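PDB 3JZ3: sensor protein qseC from Escherichia coli, which acts as the sensor histidine kinase of the QseB/QseC two-component system, using ATP to phosphorylate a histidine and activating the flagella regulon. Local coordinates for residues Ser46-Asp49 with Arg50-Leu54; Leu121-Asn124 with Leu125-Ala129. All coordinates share one frame; numbering follows the deposited sequence.

Interaction 1 (Ser46-Asp49 with Arg50-Leu54); sequences SGID and RATRL. With SO4 (sulfate ion), chain C.
With its OG1 anti to the carbonyl carbon (chi1 -69°), T52 folds its hydroxyl back along helix 42-61 onto the carbonyl of I48, one turn earlier. T52 OG1 donates to I48 O at 2.6 Å, while T52 N donates to the same I48 O at 2.9 Å from the opposite face of the carbonyl plane. The hydroxyl also probably accepts from N124 ND2 of helix 115-131. The chain of R50 is extended from CG to NE and passes S46, whose OG lies over one guanidinium face, 3.3 Å from R50 NE without bonding to it. The edge of that guanidinium meets a sulfate ion, with R50 NE and R50 NH2 each 2.8 Å from sulfate O2. R53, bent at chi2 and chi3, presents its own edge to the ion, R53 NH2 lying 3.0 Å from sulfate O3. R53 NH1 forms a salt bridge with D49 OD1 at 3.3 Å, its hydrogen bond weak, the guanidinium and carboxylate planes 48° apart. R50 also donates to the carbonyls of Q28 and S30. R50 and R53 thus share one sulfate, probably from the crystallisation liquor, which probably offsets part of their positive charge, alongside D49 and D72 of the second subunit, a salt-bridge partner of R53 NH2.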
# COMPACT_ATOMS: atom_id res chain seq x y z
N SER B 46 -3.76 0.38 -10.90
CA SER B 46 -2.63 1.30 -10.78
C SER B 46 -2.07 1.35 -9.35
O SER B 46 -0.86 1.36 -9.16
CB SER B 46 -3.02 2.70 -11.25
OG SER B 46 -2.04 3.66 -10.91
N GLY B 47 -2.97 1.40 -8.37
CA GLY B 47 -2.58 1.38 -6.96
C GLY B 47 -1.77 0.15 -6.60
O GLY B 47 -0.71 0.26 -5.98
N ILE B 48 -2.28 -1.01 -7.00
CA ILE B 48 -1.59 -2.29 -6.81
C ILE B 48 -0.29 -2.37 -7.60
O ILE B 48 0.69 -2.94 -7.14
CB ILE B 48 -2.53 -3.48 -7.15
CG1 ILE B 48 -3.63 -3.63 -6.08
CG2 ILE B 48 -1.76 -4.80 -7.36
CD1 ILE B 48 -3.11 -3.87 -4.64
N ASP B 49 -0.30 -1.76 -8.79
CA ASP B 49 0.86 -1.73 -9.67
C ASP B 49 2.03 -0.95 -9.06
O ASP B 49 3.18 -1.37 -9.17
CB ASP B 49 0.47 -1.10 -11.01
CG ASP B 49 0.74 -2.01 -12.18
OD1 ASP B 49 1.93 -2.28 -12.46
OD2 ASP B 49 -0.24 -2.45 -12.82
N ARG B 50 1.71 0.18 -8.43
CA ARG B 50 2.72 1.03 -7.79
C ARG B 50 3.27 0.42 -6.51
O ARG B 50 4.48 0.47 -6.27
CB ARG B 50 2.14 2.41 -7.50
CG ARG B 50 1.84 3.23 -8.74
CD ARG B 50 0.91 4.37 -8.41
NE ARG B 50 0.56 5.12 -9.60
CZ ARG B 50 -0.09 6.28 -9.60
NH1 ARG B 50 -0.47 6.84 -8.45
NH2 ARG B 50 -0.35 6.89 -10.75
N ALA B 51 2.40 -0.15 -5.69
CA ALA B 51 2.81 -0.85 -4.47
C ALA B 51 3.65 -2.08 -4.80
O ALA B 51 4.63 -2.37 -4.11
CB ALA B 51 1.60 -1.24 -3.64
N THR B 52 3.27 -2.78 -5.87
CA THR B 52 4.00 -3.96 -6.36
C THR B 52 5.43 -3.60 -6.76
O THR B 52 6.38 -4.20 -6.26
CB THR B 52 3.26 -4.62 -7.55
OG1 THR B 52 2.04 -5.21 -7.09
CG2 THR B 52 4.12 -5.70 -8.21
N ARG B 53 5.57 -2.62 -7.66
CA ARG B 53 6.87 -2.14 -8.12
C ARG B 53 7.83 -1.78 -6.99
O ARG B 53 8.99 -2.21 -6.99
CB ARG B 53 6.69 -0.96 -9.07
CG ARG B 53 6.95 -1.31 -10.53
CD ARG B 53 5.87 -0.79 -11.46
NE ARG B 53 5.60 0.64 -11.34
CZ ARG B 53 4.51 1.24 -11.84
NH1 ARG B 53 3.59 0.53 -12.49
NH2 ARG B 53 4.34 2.54 -11.68
N LEU B 54 7.34 -1.01 -6.01
CA LEU B 54 8.16 -0.60 -4.87
C LEU B 54 8.57 -1.77 -3.99
O LEU B 54 9.76 -1.95 -3.70
CB LEU B 54 7.43 0.47 -4.05
CG LEU B 54 8.14 1.06 -2.83
CD1 LEU B 54 9.50 1.66 -3.20
CD2 LEU B 54 7.26 2.10 -2.15
S SO4 C . 1.37 3.99 -13.02
O1 SO4 C . 1.27 2.87 -12.08
O2 SO4 C . 1.38 5.25 -12.28
O3 SO4 C . 2.61 3.87 -13.79
O4 SO4 C . 0.22 3.95 -13.92

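Interaction 2 (Leu121-Asn124 with Leu125-Ala129); sequences LVRN and LLDNA
D127 N donates to R123 O at 2.8 Å in a nearly straight bond, with an N-H...O angle of 171°, and the side chains of the same two residues meet beside it. The carboxylate of D127 stands close to that carbonyl, D127 CG lying 3.2 Å from R123 O. The R123 side chain sets out with CG anti to the backbone N (chi1 -167°), then bends at chi2, which brings R123 NE to 3.5 Å from D127 OD1. This is a long salt bridge, its guanidinium and carboxylate planes standing 76° apart. On another side of the turn the contact is apolar: L121 and L125 run side by side in the same direction, L121 CD2 touching L125 CD1 at 3.8 Å, and V122 and L126 pair likewise at a looser 4.2 Å between V122 CG1 and L126 CD1. F148 of the sheet packs on L121, V122 and L125. N124 O accepts from N128 N, and N124 ND2 donates to L120 O. N124 and N128, one turn apart in the sequence NLLDNA, match the N box of the GHKL ATPase fold, the helical motif that lines the nucleotide pocket in this superfamily.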
# COMPACT_ATOMS: atom_id res chain seq x y z
N LEU B 121 0.38 -10.59 -3.72
CA LEU B 121 0.44 -11.74 -4.63
C LEU B 121 -0.93 -12.03 -5.24
O LEU B 121 -1.07 -12.05 -6.46
CB LEU B 121 0.96 -12.97 -3.88
CG LEU B 121 1.27 -14.24 -4.69
CD1 LEU B 121 2.15 -15.17 -3.89
CD2 LEU B 121 0.00 -14.97 -5.13
N VAL B 122 -1.93 -12.23 -4.38
CA VAL B 122 -3.26 -12.61 -4.83
C VAL B 122 -3.86 -11.53 -5.73
O VAL B 122 -4.44 -11.83 -6.77
CB VAL B 122 -4.21 -12.92 -3.63
CG1 VAL B 122 -5.64 -13.11 -4.11
CG2 VAL B 122 -3.74 -14.17 -2.89
N ARG B 123 -3.69 -10.28 -5.32
CA ARG B 123 -4.27 -9.15 -6.02
C ARG B 123 -3.68 -8.93 -7.42
O ARG B 123 -4.39 -8.55 -8.35
CB ARG B 123 -4.15 -7.89 -5.17
CG ARG B 123 -4.98 -6.74 -5.66
CD ARG B 123 -6.46 -6.93 -5.41
NE ARG B 123 -7.23 -5.82 -5.95
CZ ARG B 123 -7.41 -4.65 -5.33
NH1 ARG B 123 -6.89 -4.43 -4.14
NH2 ARG B 123 -8.13 -3.70 -5.92
N ASN B 124 -2.38 -9.18 -7.57
CA ASN B 124 -1.73 -9.15 -8.88
C ASN B 124 -2.31 -10.17 -9.85
O ASN B 124 -2.57 -9.84 -11.01
CB ASN B 124 -0.23 -9.36 -8.74
CG ASN B 124 0.51 -8.07 -8.49
OD1 ASN B 124 0.75 -7.29 -9.42
ND2 ASN B 124 0.89 -7.83 -7.24
N LEU B 125 -2.51 -11.39 -9.37
CA LEU B 125 -3.11 -12.45 -10.18
C LEU B 125 -4.54 -12.11 -10.56
O LEU B 125 -5.00 -12.44 -11.66
CB LEU B 125 -3.07 -13.78 -9.43
CG LEU B 125 -1.72 -14.42 -9.09
CD1 LEU B 125 -1.96 -15.67 -8.25
CD2 LEU B 125 -0.92 -14.76 -10.35
N LEU B 126 -5.24 -11.46 -9.63
CA LEU B 126 -6.63 -11.06 -9.83
C LEU B 126 -6.78 -9.92 -10.82
O LEU B 126 -7.60 -9.99 -11.73
CB LEU B 126 -7.28 -10.67 -8.50
CG LEU B 126 -8.05 -11.77 -7.78
CD1 LEU B 126 -8.55 -11.24 -6.45
CD2 LEU B 126 -9.21 -12.24 -8.63
N ASP B 127 -5.99 -8.86 -10.63
CA ASP B 127 -5.97 -7.72 -11.55
C ASP B 127 -5.59 -8.15 -12.96
O ASP B 127 -6.18 -7.68 -13.94
CB ASP B 127 -5.00 -6.64 -11.06
CG ASP B 127 -5.48 -5.96 -9.78
OD1 ASP B 127 -6.64 -6.16 -9.38
OD2 ASP B 127 -4.67 -5.23 -9.18
N ASN B 128 -4.61 -9.05 -13.06
CA ASN B 128 -4.20 -9.63 -14.34
C ASN B 128 -5.32 -10.42 -15.01
O ASN B 128 -5.50 -10.34 -16.23
CB ASN B 128 -2.95 -10.50 -14.15
CG ASN B 128 -2.50 -11.17 -15.44
OD1 ASN B 128 -2.47 -10.55 -16.50
ND2 ASN B 128 -2.15 -12.45 -15.35
N ALA B 129 -6.07 -11.19 -14.21
CA ALA B 129 -7.16 -12.01 -14.74
C ALA B 129 -8.36 -11.17 -15.19
O ALA B 129 -9.00 -11.50 -16.18
CB ALA B 129 -7.59 -13.05 -13.72

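Both contacts join successive turns of one helix through i to i+4 pairs, and illustrate a general principle: the same spacing carries mainly apolar packing where buried and more charged side chains where partly exposed. Interaction 2, near the centre of the chain in the ATPase-like domain, relies on leucine and valine packing beside the R123-D127 salt bridge. Interaction 1 lies further out, in the segment assigned to the phospho-acceptor family, where arginines face a sulfate and the second subunit. The two helices meet directly: N124 ND2 lies 2.9 Å from T52 OG1, and I48 packs against R123 and D127, with I48 CG1 3.4 Å from R123 CG. Helix 42-61 thus docks on helix 115-131, joining the kinase's two functional parts.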